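Local coordinates for protein exodeoxyribonuclease III (Methanosarcina mazei, PDB 5J8N) that probably cleaves DNA at abasic sites and degrades double-stranded DNA from its 3' ends, as a magnesium-binding nuclease of the AP/ExoA repair family, at residues G123-M126 with A127-A131; Y135-A138 with L139-E142; F112-G115 with K116-Q119; Y189-S192 with F193-F196. The protein carries 3 engineered substitutions. All coordinates share one frame; numbering follows the deposited sequence.

Interaction 1. Residues G123-M126 with A127-A131; sequences GYKM and AFYDA
Lys125 and Tyr129 lie alongside each other, one turn apart, on helix 119-141, the crossover helix of a beta-alpha-beta unit that joins strands 106-111 and 146-149. The backbone between the two segments is regular alpha helix: Ala127 N bonds to Gly123 O, Phe128 N to Tyr124 O, Tyr129 N to Lys125 O and Asp130 N to Met126 O, all at 2.8 to 3.0 Å.

Among the side chains, the polar arrangement belongs to Lys125 and Tyr129. The lysine chain is fully extended, with CG anti to its backbone N (chi1 179°). CG rests over one face of the Tyr129 ring, near the rim, and Lys125 CE comes within 3.2 Å of Tyr129 OH. Both tips reach the chain just after strand 146-149. Lys125 NZ forms a salt bridge with Glu177 and hydrogen bonds with Asn153 O and Thr154 OG1, while Tyr129 OH bonds to Val152 O and Thr154 OG1. Asn153 is predicted to stabilise the transition state, and the two side chains grip the backbone at and beside it through these bonds.

The apolar contacts are looser. Tyr124 CE2 and Phe128 CD2 approach obliquely at 4.5 Å, and both rings meet Phe91 of helix 89-92 edge-to-face. Met126, folded back at chi2 and chi3, makes an oblique Met-aromatic contact: SD stands 5.2 Å from the Tyr129 ring centroid and 4.0 Å from Tyr129 CD2.

Interaction 2. Residues Y135-A138 with L139-E142; sequences YANA and LKSE
Leu139 packs back against Tyr135, one turn earlier near the C-terminal end of helix 119-141. Starting from the backbone, Leu139 CB sits 3.6 Å from Ala136 O. The next atom, CG, is turned beside its own backbone N (chi1 -68°), which brings it to 3.8 Å from Tyr135 O. From there the CD1 branch reaches the tyrosine ring obliquely and touches Tyr135 CE1 at 3.6 Å. Beyond the contact the leucine also meets Leu146 and Lys144.

The backbone bonds are uneven here. Lys140 N to Ala136 O and Ser141 N to Asn137 O are both 2.9 Å, but Leu139 N to Tyr135 O is 3.3 Å, and the bond from Glu142 N to Ala138 O is weak.

On another side of the helix Asn137 and Lys140 run in the same direction, with Asn137 OD1 4.0 Å from Lys140 CE. Their polar ends are held by other partners: OD1 by Tyr189 OH, and the lysine NZ by Ala187 O. This part of the helix packs against two strands, Leu139 and Lys140 resting on strand 146-149 and Ala136 and Lys140 on Tyr189 of strand 189-191, while the Tyr135 ring meets Phe97 edge-to-face and its hydroxyl bonds to Arg99.

Interaction 3. Residues F112-G115 with K116-Q119; sequences FPNG and KMSQ. Engineered in segment 116-119: Met117 (natural residue Ala).
In the conformer described, one of two deposited for Asn114, the chain runs extended through Asn114 (psi 132°) and then bends at Gly115 and Lys116, so that Lys116 N turns back to Asn114 OD1 and closes an Asx turn. That bond is 2.9 Å long and nearly straight at the hydrogen (161°), but the donor stands 43° out of the amide plane.

The Lys116 chain crosses this amide. Lys116 CB is 3.2 Å from Asn114 OD1, and a bend at chi3 brings Lys116 CE to 3.6 Å from Asn114 ND2. ND2 itself bonds to Asn153 OD1, so both ends of the amide have a partner, which probably sets its rotation in this conformer. Lys116 NZ binds a tetraethylene glycol, probably from the crystallisation liquor. The engineered Met117 lays SD and CE beside Asn114 O, an approach that is doubtful because its side chain too has a second conformer.

Ser118 is the N-cap of the following helix, its OG bonded to Arg121 N. The loop thus spans from strand 106-111 to helix 119-141: Pro113 packs on Tyr124, Lys125 and Phe128 of that helix, and Phe112 O accepts a bond from ND2 of Asn153, the predicted transition-state stabiliser beyond strand 146-149.

Interaction 4. Residues Y189-S192 with F193-F196; sequences YLDS and FRMF
Asp191 and Arg194 lie side by side where strand 189-191 passes into a short, weakly bonded helix at about 192-196. The tight part centres on the buried Asp191 and Ser192. Met195 N bonds to Ser192 O at 2.9 Å, from well above the carbonyl plane, and a water bridges Asp191 OD1 (2.7 Å) and Phe193 N (3.2 Å). The first torsion of the aspartate (178°) swings the carboxylate away from its own amide N and brings OD2 to 3.7 Å from Arg194 CG. Ser192, packed against Ala237, bonds through OG to Val224 O. Asp191 O receives two further bonds, both weak, from Arg194 N and Met195 N.

The outer side is looser. Leu190 and Met195, both partly exposed, cross at about a right angle with Leu190 CD1 4.0 Å from Met195 SD. The exposed Phe196 sets its ring obliquely near Ser192 O.

Although oppositely charged, Asp191 and Arg194 touch through carboxylate and aliphatic chain, and their charged ends go to other partners. Asp191 OD2 forms a salt bridge with Arg220, and Arg194 one with Asp160 as well as bonds to the carbonyls of Asn197 and Glu199. Since Arg194 NE also lies close to Arg220 NH1, the two carboxylates probably offset the like charges of neighbouring arginines, so the turn is probably anchored partly by charge.

How the interactions relate
From the N terminus the chain reaches interaction 3 first, in the loop after strand 106-111. Interactions 1 and 2 then follow on helix 119-141, about 17 Å apart between centres, and interaction 4 comes last, where strand 189-191 runs into the short helix. All four are local and in series, so none nests within or crosses another, and only interaction 3 turns a loop, delivering the chain into helix 119-141. Two direct touches link them. Phe112 packs against the rings of Phe128 and Tyr129, joining interaction 3 to interaction 1. At the far end of the long helix, Tyr189 ties interaction 2 to the strand that opens interaction 4.

Interaction 1. Residues G123-M126 with A127-A131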
loop_
_atom_site.group_PDB
_atom_site.type_symbol
_atom_site.label_atom_id
_atom_site.label_comp_id
_atom_site.label_asym_id
_atom_site.label_seq_id
_atom_site.Cartn_x
_atom_site.Cartn_y
_atom_site.Cartn_z
ATOM N N GLY A 123 -1.127 -16.776 -10.429
ATOM C CA GLY A 123 -0.417 -17.745 -9.599
ATOM C C GLY A 123 0.651 -17.030 -8.799
ATOM O O GLY A 123 0.822 -17.294 -7.601
ATOM N N TYR A 124 1.356 -16.111 -9.440
ATOM C CA TYR A 124 2.425 -15.382 -8.802
ATOM C C TYR A 124 1.861 -14.514 -7.695
ATOM O O TYR A 124 2.431 -14.427 -6.600
ATOM C CB TYR A 124 3.174 -14.520 -9.847
ATOM C CG TYR A 124 4.367 -13.740 -9.306
ATOM C CD1 TYR A 124 5.652 -14.303 -9.335
ATOM C CD2 TYR A 124 4.237 -12.454 -8.817
ATOM C CE1 TYR A 124 6.731 -13.584 -8.843
ATOM C CE2 TYR A 124 5.313 -11.735 -8.342
ATOM C CZ TYR A 124 6.561 -12.310 -8.366
ATOM O OH TYR A 124 7.602 -11.569 -7.882
ATOM N N LYS A 125 0.768 -13.806 -7.982
ATOM C CA LYS A 125 0.080 -13.007 -6.978
ATOM C C LYS A 125 -0.285 -13.846 -5.734
ATOM O O LYS A 125 -0.012 -13.424 -4.605
ATOM C CB LYS A 125 -1.189 -12.379 -7.584
ATOM C CG LYS A 125 -1.992 -11.545 -6.611
ATOM C CD LYS A 125 -3.244 -11.007 -7.310
ATOM C CE LYS A 125 -4.000 -10.077 -6.344
ATOM N NZ LYS A 125 -5.285 -9.615 -6.972
ATOM N N MET A 126 -0.880 -15.009 -5.951
ATOM C CA MET A 126 -1.267 -15.850 -4.812
ATOM C C MET A 126 -0.028 -16.361 -4.057
ATOM O O MET A 126 -0.046 -16.437 -2.815
ATOM C CB MET A 126 -2.140 -16.982 -5.285
ATOM C CG MET A 126 -3.466 -16.563 -5.920
ATOM S SD MET A 126 -4.507 -15.516 -4.875
ATOM C CE MET A 126 -4.882 -16.639 -3.545
ATOM N N ALA A 127 1.037 -16.692 -4.778
ATOM C CA ALA A 127 2.269 -17.131 -4.127
ATOM C C ALA A 127 2.891 -15.969 -3.311
ATOM O O ALA A 127 3.430 -16.150 -2.206
ATOM C CB ALA A 127 3.243 -17.637 -5.167
ATOM N N PHE A 128 2.845 -14.761 -3.850
ATOM C CA PHE A 128 3.322 -13.570 -3.135
ATOM C C PHE A 128 2.515 -13.380 -1.872
ATOM O O PHE A 128 3.080 -13.112 -0.810
ATOM C CB PHE A 128 3.260 -12.325 -4.067
ATOM C CG PHE A 128 3.927 -11.121 -3.488
ATOM C CD1 PHE A 128 3.298 -10.385 -2.535
ATOM C CD2 PHE A 128 5.175 -10.693 -3.977
ATOM C CE1 PHE A 128 3.881 -9.246 -1.976
ATOM C CE2 PHE A 128 5.770 -9.557 -3.433
ATOM C CZ PHE A 128 5.120 -8.825 -2.427
ATOM N N TYR A 129 1.191 -13.489 -1.960
ATOM C CA TYR A 129 0.322 -13.353 -0.782
ATOM C C TYR A 129 0.782 -14.387 0.282
ATOM O O TYR A 129 0.869 -14.030 1.469
ATOM C CB TYR A 129 -1.121 -13.649 -1.180
ATOM C CG TYR A 129 -1.916 -12.507 -1.762
ATOM C CD1 TYR A 129 -1.518 -11.153 -1.643
ATOM C CD2 TYR A 129 -3.128 -12.792 -2.360
ATOM C CE1 TYR A 129 -2.351 -10.105 -2.143
ATOM C CE2 TYR A 129 -3.954 -11.763 -2.838
ATOM C CZ TYR A 129 -3.552 -10.437 -2.727
ATOM O OH TYR A 129 -4.385 -9.452 -3.209
ATOM N N ASP A 130 1.028 -15.638 -0.112
ATOM C CA ASP A 130 1.406 -16.673 0.864
ATOM C C ASP A 130 2.722 -16.314 1.543
ATOM O O ASP A 130 2.872 -16.448 2.759
ATOM C CB ASP A 130 1.546 -18.013 0.154
ATOM C CG ASP A 130 0.210 -18.619 -0.233
ATOM O OD1 ASP A 130 -0.807 -18.250 0.389
ATOM O OD2 ASP A 130 0.196 -19.503 -1.135
ATOM N N ALA A 131 3.703 -15.858 0.754
ATOM C CA ALA A 131 5.009 -15.505 1.307
ATOM C C ALA A 131 4.878 -14.319 2.231
ATOM O O ALA A 131 5.488 -14.293 3.278
ATOM C CB ALA A 131 6.023 -15.214 0.200
#

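Interaction 2. Residues Y135-A138 with L139-E142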
loop_
_atom_site.group_PDB
_atom_site.type_symbol
_atom_site.label_atom_id
_atom_site.label_comp_id
_atom_site.label_asym_id
_atom_site.label_seq_id
_atom_site.Cartn_x
_atom_site.Cartn_y
_atom_site.Cartn_z
ATOM N N TYR A 135 5.781 -14.153 6.254
ATOM C CA TYR A 135 6.714 -13.145 6.691
ATOM C C TYR A 135 6.124 -12.297 7.805
ATOM O O TYR A 135 6.791 -12.115 8.844
ATOM C CB TYR A 135 7.112 -12.278 5.502
ATOM C CG TYR A 135 8.129 -11.241 5.792
ATOM C CD1 TYR A 135 7.768 -10.042 6.401
ATOM C CD2 TYR A 135 9.478 -11.465 5.487
ATOM C CE1 TYR A 135 8.737 -9.059 6.665
ATOM C CE2 TYR A 135 10.438 -10.491 5.748
ATOM C CZ TYR A 135 10.037 -9.284 6.328
ATOM O OH TYR A 135 11.009 -8.332 6.574
ATOM N N ALA A 136 4.926 -11.768 7.600
ATOM C CA ALA A 136 4.300 -10.934 8.624
ATOM C C ALA A 136 4.046 -11.763 9.860
ATOM O O ALA A 136 4.337 -11.289 10.973
ATOM C CB ALA A 136 3.043 -10.366 8.052
ATOM N N ASN A 137 3.558 -12.999 9.722
ATOM C CA ASN A 137 3.264 -13.797 10.902
ATOM C C ASN A 137 4.527 -14.075 11.711
ATOM O O ASN A 137 4.477 -14.112 12.920
ATOM C CB ASN A 137 2.560 -15.083 10.497
ATOM C CG ASN A 137 1.077 -14.861 10.168
ATOM O OD1 ASN A 137 0.515 -13.812 10.433
ATOM N ND2 ASN A 137 0.441 -15.885 9.615
ATOM N N ALA A 138 5.672 -14.268 11.067
ATOM C CA ALA A 138 6.880 -14.508 11.819
ATOM C C ALA A 138 7.235 -13.283 12.645
ATOM O O ALA A 138 7.620 -13.450 13.808
ATOM C CB ALA A 138 8.036 -14.923 10.867
ATOM N N LEU A 139 7.149 -12.089 12.075
ATOM C CA LEU A 139 7.402 -10.876 12.857
ATOM C C LEU A 139 6.396 -10.710 14.030
ATOM O O LEU A 139 6.772 -10.332 15.134
ATOM C CB LEU A 139 7.374 -9.617 11.991
ATOM C CG LEU A 139 8.549 -9.529 10.999
ATOM C CD1 LEU A 139 8.371 -8.281 10.147
ATOM C CD2 LEU A 139 9.868 -9.501 11.719
ATOM N N LYS A 140 5.135 -10.982 13.751
ATOM C CA LYS A 140 4.106 -10.862 14.772
ATOM C C LYS A 140 4.361 -11.852 15.921
ATOM O O LYS A 140 4.179 -11.501 17.090
ATOM C CB LYS A 140 2.724 -11.076 14.139
ATOM C CG LYS A 140 1.580 -10.631 15.067
ATOM C CD LYS A 140 0.273 -10.489 14.252
ATOM C CE LYS A 140 -0.243 -11.856 13.852
ATOM N NZ LYS A 140 -0.698 -12.628 15.051
ATOM N N SER A 141 4.838 -13.068 15.625
ATOM C CA SER A 141 5.164 -14.094 16.599
ATOM C C SER A 141 6.226 -13.587 17.566
ATOM O O SER A 141 6.256 -13.964 18.711
ATOM C CB SER A 141 5.638 -15.379 15.858
ATOM O OG SER A 141 6.319 -16.272 16.727
ATOM N N GLU A 142 7.139 -12.750 17.023
ATOM C CA GLU A 142 8.259 -12.170 17.808
ATOM C C GLU A 142 7.820 -10.960 18.684
ATOM O O GLU A 142 8.583 -10.497 19.539
ATOM C CB GLU A 142 9.372 -11.676 16.859
ATOM C CG GLU A 142 10.070 -12.735 15.985
ATOM C CD GLU A 142 10.874 -12.086 14.819
ATOM O OE1 GLU A 142 11.224 -12.820 13.868
ATOM O OE2 GLU A 142 11.147 -10.848 14.844
#

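Interaction 3. Residues F112-G115 with K116-Q119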
loop_
_atom_site.group_PDB
_atom_site.type_symbol
_atom_site.label_atom_id
_atom_site.label_comp_id
_atom_site.label_asym_id
_atom_site.label_seq_id
_atom_site.Cartn_x
_atom_site.Cartn_y
_atom_site.Cartn_z
ATOM N N PHE A 112 1.382 -5.126 -4.054
ATOM C CA PHE A 112 1.084 -6.557 -4.303
ATOM C C PHE A 112 0.815 -6.757 -5.797
ATOM O O PHE A 112 0.350 -5.824 -6.486
ATOM C CB PHE A 112 -0.132 -6.991 -3.511
ATOM C CG PHE A 112 0.100 -7.098 -2.020
ATOM C CD1 PHE A 112 -0.101 -6.050 -1.152
ATOM C CD2 PHE A 112 0.481 -8.327 -1.501
ATOM C CE1 PHE A 112 0.117 -6.204 0.240
ATOM C CE2 PHE A 112 0.668 -8.514 -0.145
ATOM C CZ PHE A 112 0.456 -7.428 0.741
ATOM N N PRO A 113 1.151 -7.922 -6.351
ATOM C CA PRO A 113 0.996 -8.130 -7.797
ATOM C C PRO A 113 -0.442 -8.037 -8.302
ATOM O O PRO A 113 -1.390 -8.392 -7.612
ATOM C CB PRO A 113 1.534 -9.565 -7.995
ATOM C CG PRO A 113 2.437 -9.784 -6.738
ATOM C CD PRO A 113 1.713 -9.070 -5.628
ATOM N N ASN A 114 -0.545 -7.540 -9.525
ATOM C CA ASN A 114 -1.792 -7.637 -10.205
ATOM C C ASN A 114 -1.850 -8.925 -10.998
ATOM O O ASN A 114 -0.894 -9.309 -11.674
ATOM C CB ASN A 114 -1.997 -6.442 -11.101
ATOM C CG ASN A 114 -3.360 -6.434 -11.689
ATOM O OD1 ASN A 114 -3.584 -7.106 -12.706
ATOM N ND2 ASN A 114 -4.304 -5.729 -11.031
ATOM N N GLY A 115 -2.964 -9.635 -10.855
ATOM C CA GLY A 115 -3.132 -10.950 -11.429
ATOM C C GLY A 115 -3.906 -11.022 -12.743
ATOM O O GLY A 115 -4.207 -12.096 -13.233
ATOM N N LYS A 116 -4.240 -9.864 -13.310
ATOM C CA LYS A 116 -5.113 -9.887 -14.483
ATOM C C LYS A 116 -4.486 -10.377 -15.782
ATOM O O LYS A 116 -5.215 -10.853 -16.658
ATOM C CB LYS A 116 -5.679 -8.480 -14.750
ATOM C CG LYS A 116 -6.720 -8.129 -13.717
ATOM C CD LYS A 116 -7.432 -6.806 -13.960
ATOM C CE LYS A 116 -6.485 -5.604 -13.889
ATOM N NZ LYS A 116 -7.180 -4.292 -14.167
ATOM N N MET A 117 -3.182 -10.222 -15.963
ATOM C CA MET A 117 -2.552 -10.459 -17.288
ATOM C C MET A 117 -2.628 -11.884 -17.746
ATOM O O MET A 117 -2.722 -12.170 -18.955
ATOM C CB MET A 117 -1.059 -10.124 -17.308
ATOM C CG MET A 117 -0.650 -8.965 -16.541
ATOM S SD MET A 117 -0.644 -9.315 -14.786
ATOM C CE MET A 117 -0.704 -7.594 -14.352
ATOM N N SER A 118 -2.501 -12.807 -16.804
ATOM C CA SER A 118 -2.378 -14.214 -17.137
ATOM C C SER A 118 -2.622 -15.095 -15.931
ATOM O O SER A 118 -2.530 -14.653 -14.777
ATOM C CB SER A 118 -0.975 -14.539 -17.697
ATOM O OG SER A 118 0.048 -14.302 -16.721
ATOM N N GLN A 119 -2.890 -16.358 -16.192
ATOM C CA GLN A 119 -2.967 -17.356 -15.140
ATOM C C GLN A 119 -1.653 -17.401 -14.393
ATOM O O GLN A 119 -1.626 -17.542 -13.170
ATOM C CB GLN A 119 -3.275 -18.737 -15.722
ATOM C CG GLN A 119 -4.642 -19.265 -15.352
ATOM C CD GLN A 119 -4.916 -19.192 -13.858
ATOM O OE1 GLN A 119 -4.028 -19.425 -13.026
ATOM N NE2 GLN A 119 -6.156 -18.856 -13.508
#

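Interaction 4. Residues Y189-S192 with F193-F196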
loop_
_atom_site.group_PDB
_atom_site.type_symbol
_atom_site.label_atom_id
_atom_site.label_comp_id
_atom_site.label_asym_id
_atom_site.label_seq_id
_atom_site.Cartn_x
_atom_site.Cartn_y
_atom_site.Cartn_z
ATOM N N TYR A 189 -4.973 -9.562 12.136
ATOM C CA TYR A 189 -4.709 -8.260 11.587
ATOM C C TYR A 189 -6.046 -7.564 11.365
ATOM O O TYR A 189 -7.067 -8.233 11.113
ATOM C CB TYR A 189 -3.913 -8.334 10.264
ATOM C CG TYR A 189 -2.581 -9.064 10.398
ATOM C CD1 TYR A 189 -2.511 -10.438 10.247
ATOM C CD2 TYR A 189 -1.385 -8.347 10.621
ATOM C CE1 TYR A 189 -1.323 -11.101 10.381
ATOM C CE2 TYR A 189 -0.185 -9.020 10.764
ATOM C CZ TYR A 189 -0.168 -10.381 10.609
ATOM O OH TYR A 189 1.033 -11.064 10.717
ATOM N N LEU A 190 -5.998 -6.235 11.349
ATOM C CA LEU A 190 -7.186 -5.391 11.181
ATOM C C LEU A 190 -7.096 -4.555 9.955
ATOM O O LEU A 190 -6.029 -3.957 9.679
ATOM C CB LEU A 190 -7.349 -4.451 12.398
ATOM C CG LEU A 190 -7.388 -5.168 13.716
ATOM C CD1 LEU A 190 -7.449 -4.125 14.848
ATOM C CD2 LEU A 190 -8.591 -6.111 13.771
ATOM N N ASP A 191 -8.189 -4.485 9.184
ATOM C CA ASP A 191 -8.336 -3.548 8.061
ATOM C C ASP A 191 -8.670 -2.179 8.687
ATOM O O ASP A 191 -9.773 -1.946 9.207
ATOM C CB ASP A 191 -9.439 -4.078 7.129
ATOM C CG ASP A 191 -9.742 -3.210 5.970
ATOM O OD1 ASP A 191 -9.346 -2.039 5.924
ATOM O OD2 ASP A 191 -10.423 -3.700 5.052
ATOM N N SER A 192 -7.705 -1.276 8.716
ATOM C CA SER A 192 -7.871 -0.074 9.554
ATOM C C SER A 192 -9.097 0.773 9.140
ATOM O O SER A 192 -9.804 1.282 10.021
ATOM C CB SER A 192 -6.586 0.772 9.589
ATOM O OG SER A 192 -6.272 1.267 8.312
ATOM N N PHE A 193 -9.320 0.952 7.828
ATOM C CA PHE A 193 -10.491 1.737 7.437
ATOM C C PHE A 193 -11.764 1.222 8.046
ATOM O O PHE A 193 -12.602 1.986 8.519
ATOM C CB PHE A 193 -10.593 1.769 5.922
ATOM C CG PHE A 193 -11.661 2.707 5.435
ATOM C CD1 PHE A 193 -11.475 4.085 5.497
ATOM C CD2 PHE A 193 -12.852 2.186 4.956
ATOM C CE1 PHE A 193 -12.478 4.955 5.079
ATOM C CE2 PHE A 193 -13.883 3.030 4.520
ATOM C CZ PHE A 193 -13.705 4.435 4.599
ATOM N N ARG A 194 -11.898 -0.109 8.091
ATOM C CA ARG A 194 -13.088 -0.759 8.632
ATOM C C ARG A 194 -13.146 -0.790 10.159
ATOM O O ARG A 194 -14.183 -1.131 10.723
ATOM C CB ARG A 194 -13.191 -2.193 8.060
ATOM C CG ARG A 194 -13.443 -2.235 6.556
ATOM C CD ARG A 194 -14.671 -1.407 6.120
ATOM N NE ARG A 194 -14.872 -1.526 4.674
ATOM C CZ ARG A 194 -15.677 -0.698 4.008
ATOM N NH1 ARG A 194 -16.264 0.318 4.620
ATOM N NH2 ARG A 194 -15.834 -0.862 2.714
ATOM N N MET A 195 -12.082 -0.377 10.840
ATOM C CA MET A 195 -12.178 -0.156 12.284
ATOM C C MET A 195 -13.151 0.959 12.596
ATOM O O MET A 195 -13.721 0.968 13.677
ATOM C CB MET A 195 -10.820 0.195 12.889
ATOM C CG MET A 195 -9.863 -0.990 12.864
ATOM S SD MET A 195 -8.214 -0.520 13.395
ATOM C CE MET A 195 -8.572 -0.185 15.122
ATOM N N PHE A 196 -13.365 1.893 11.667
ATOM C CA PHE A 196 -14.181 3.073 11.993
ATOM C C PHE A 196 -15.361 3.280 11.032
ATOM O O PHE A 196 -16.337 3.931 11.403
ATOM C CB PHE A 196 -13.331 4.354 11.959
ATOM C CG PHE A 196 -12.125 4.308 12.855
ATOM C CD1 PHE A 196 -12.207 4.567 14.210
ATOM C CD2 PHE A 196 -10.911 4.014 12.305
ATOM C CE1 PHE A 196 -11.070 4.511 15.005
ATOM C CE2 PHE A 196 -9.783 3.940 13.072
ATOM C CZ PHE A 196 -9.861 4.213 14.422
HETATM O O HOH W 1 -7.551 -0.040 5.400
#